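Local coordinates for protein ORF99 (Acidianus Filamentous Virus 1, PDB 3DF6) that is of unknown function but stable to heat and acid, and is probably related to the anti-CRISPR protein AcrID1, at residues C[18-21]-C[22-25]. The protein carries 2 engineered substitutions. Residues are numbered along the deposited sequence; the frame is centred on the assembly and turned at random.
Sequences LEDR and IKEF
Lys23 lays its aliphatic chain across the carboxylate of Asp20, the two side chains meeting at about a right angle, with CD of Lys23 3.6 Å from OD1 of Asp20. A bend at chi2 turns the lysine back over the preceding residues, and its ammonium reaches the backbone of Asp20 rather than ending on the carboxylate. There NZ of Lys23 donates to O of Asp20 at 2.6 Å; the C=O...N angle of 172° places the nitrogen almost straight out from the carbonyl. By contrast, OD2 of Asp20 lies 3.9 Å from NZ of Lys23, a long salt bridge. Asp20, the first residue to leave helical geometry after helix 3-18, has positive phi in a Schellman motif, with two bonds back into the last turn. The lysine therefore ties off a carbonyl just beyond the helix, where the chain leaves it for the short strand 22-23, ahead of the corner at Glu24. A chi1 of -156° swings the carboxylate of Asp20 away from its own backbone nitrogen, and its firmer partner is Lys71, paired with OD1; two lysines would probably favour its ionised form. Ile22, backbone-bonded to Leu16, is buried against that residue and Phe6 of the second subunit, while Arg21 hydrogen-bonds through NH2 to Thr3 of that subunit, whose strand continues the sheet by pairing antiparallel with Ile22, Glu24 and Phe25.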
ATOM      1  N   LEU C  18       7.853  -7.528   3.428  1.00 14.29           N
ATOM      2  CA  LEU C  18       8.666  -8.691   3.771  1.00 15.19           C
ATOM      3  C   LEU C  18       9.228  -8.661   5.222  1.00 15.90           C
ATOM      4  O   LEU C  18       9.314  -9.722   5.875  1.00 16.12           O
ATOM      5  CB  LEU C  18       9.756  -8.975   2.698  1.00 15.63           C
ATOM      6  CG  LEU C  18       9.230  -9.161   1.250  1.00 15.23           C
ATOM      7  CD1 LEU C  18      10.395  -9.215   0.228  1.00 13.59           C
ATOM      8  CD2 LEU C  18       8.302 -10.373   1.094  1.00 14.71           C
ATOM      9  N   GLU C  19       9.570  -7.465   5.719  1.00 15.51           N
ATOM     10  CA  GLU C  19       9.953  -7.232   7.135  1.00 16.48           C
ATOM     11  C   GLU C  19       8.816  -7.413   8.141  1.00 16.00           C
ATOM     12  O   GLU C  19       9.060  -7.486   9.358  1.00 16.21           O
ATOM     13  CB  GLU C  19      10.461  -5.805   7.309  1.00 16.71           C
ATOM     14  CG  GLU C  19      11.817  -5.562   6.745  1.00 22.23           C
ATOM     15  CD  GLU C  19      12.286  -4.128   6.928  1.00 27.09           C
ATOM     16  OE1 GLU C  19      11.698  -3.373   7.742  1.00 29.96           O
ATOM     17  OE2 GLU C  19      13.266  -3.767   6.243  1.00 31.94           O
ATOM     18  N   ASP C  20       7.581  -7.463   7.626  1.00 15.24           N
ATOM     19  CA  ASP C  20       6.363  -7.516   8.410  1.00 14.97           C
ATOM     20  C   ASP C  20       6.063  -6.239   9.198  1.00 15.24           C
ATOM     21  O   ASP C  20       5.343  -6.274  10.187  1.00 15.51           O
ATOM     22  CB  ASP C  20       6.335  -8.738   9.341  1.00 15.60           C
ATOM     23  CG  ASP C  20       4.929  -9.140   9.704  1.00 15.95           C
ATOM     24  OD1 ASP C  20       4.033  -9.074   8.830  1.00 14.99           O
ATOM     25  OD2 ASP C  20       4.719  -9.518  10.869  1.00 17.69           O
ATOM     26  N   ARG C  21       6.617  -5.117   8.760  1.00 15.06           N
ATOM     27  CA  ARG C  21       6.201  -3.805   9.240  1.00 15.13           C
ATOM     28  C   ARG C  21       4.876  -3.454   8.555  1.00 14.59           C
ATOM     29  O   ARG C  21       3.903  -3.012   9.214  1.00 14.72           O
ATOM     30  CB  ARG C  21       7.300  -2.773   8.977  1.00 15.80           C
ATOM     31  CG  ARG C  21       8.629  -3.172   9.607  1.00 18.96           C
ATOM     32  CD  ARG C  21       9.501  -1.971   9.960  1.00 22.64           C
ATOM     33  NE  ARG C  21       8.911  -1.136  11.002  1.00 24.72           N
ATOM     34  CZ  ARG C  21       9.586  -0.218  11.688  1.00 24.78           C
ATOM     35  NH1 ARG C  21      10.879  -0.029  11.446  1.00 25.65           N
ATOM     36  NH2 ARG C  21       8.975   0.507  12.611  1.00 22.00           N
ATOM     37  N   ILE C  22       4.832  -3.673   7.235  1.00 13.04           N
ATOM     38  CA  ILE C  22       3.547  -3.722   6.539  1.00 12.53           C
ATOM     39  C   ILE C  22       3.125  -5.188   6.625  1.00 13.11           C
ATOM     40  O   ILE C  22       3.814  -6.065   6.112  1.00 13.56           O
ATOM     41  CB  ILE C  22       3.618  -3.213   5.098  1.00 12.71           C
ATOM     42  CG1 ILE C  22       3.948  -1.700   5.068  1.00 13.20           C
ATOM     43  CG2 ILE C  22       2.288  -3.452   4.367  1.00 10.75           C
ATOM     44  CD1 ILE C  22       4.432  -1.212   3.670  1.00 13.06           C
ATOM     45  N   LYS C  23       2.035  -5.458   7.342  1.00 13.27           N
ATOM     46  CA  LYS C  23       1.594  -6.833   7.548  1.00 13.10           C
ATOM     47  C   LYS C  23       1.066  -7.422   6.229  1.00 13.61           C
ATOM     48  O   LYS C  23       1.443  -8.536   5.855  1.00 13.29           O
ATOM     49  CB  LYS C  23       0.488  -6.896   8.598  1.00 13.14           C
ATOM     50  CG  LYS C  23       0.772  -6.154   9.920  1.00 13.46           C
ATOM     51  CD  LYS C  23       2.058  -6.593  10.562  1.00 14.19           C
ATOM     52  CE  LYS C  23       2.432  -5.657  11.733  1.00 15.21           C
ATOM     53  NZ  LYS C  23       3.769  -5.994  12.260  1.00 15.54           N
ATOM     54  N   GLU C  24       0.156  -6.682   5.580  1.00 12.78           N
ATOM     55  CA  GLU C  24      -0.422  -7.042   4.269  1.00 13.55           C
ATOM     56  C   GLU C  24      -0.767  -5.752   3.535  1.00 13.50           C
ATOM     57  O   GLU C  24      -0.919  -4.701   4.168  1.00 13.28           O
ATOM     58  CB  GLU C  24      -1.717  -7.865   4.445  1.00 13.71           C
ATOM     59  CG  GLU C  24      -1.484  -9.219   5.127  1.00 14.59           C
ATOM     60  CD  GLU C  24      -2.681 -10.123   4.995  1.00 16.93           C
ATOM     61  OE1 GLU C  24      -3.808  -9.622   5.205  1.00 18.87           O
ATOM     62  OE2 GLU C  24      -2.498 -11.327   4.666  1.00 13.73           O
ATOM     63  N   PHE C  25      -0.927  -5.814   2.222  1.00 12.96           N
ATOM     64  CA  PHE C  25      -1.254  -4.586   1.478  1.00 13.77           C
ATOM     65  C   PHE C  25      -1.738  -4.963   0.095  1.00 14.56           C
ATOM     66  O   PHE C  25      -1.568  -6.108  -0.345  1.00 14.76           O
ATOM     67  CB  PHE C  25      -0.029  -3.638   1.369  1.00 13.05           C
ATOM     68  CG  PHE C  25       0.999  -4.091   0.343  1.00 14.46           C
ATOM     69  CD1 PHE C  25       0.955  -3.607  -0.966  1.00 15.34           C
ATOM     70  CD2 PHE C  25       1.960  -5.043   0.672  1.00 12.44           C
ATOM     71  CE1 PHE C  25       1.889  -4.058  -1.928  1.00 13.56           C
ATOM     72  CE2 PHE C  25       2.895  -5.504  -0.294  1.00 12.64           C
ATOM     73  CZ  PHE C  25       2.852  -5.002  -1.576  1.00 13.82           C
TER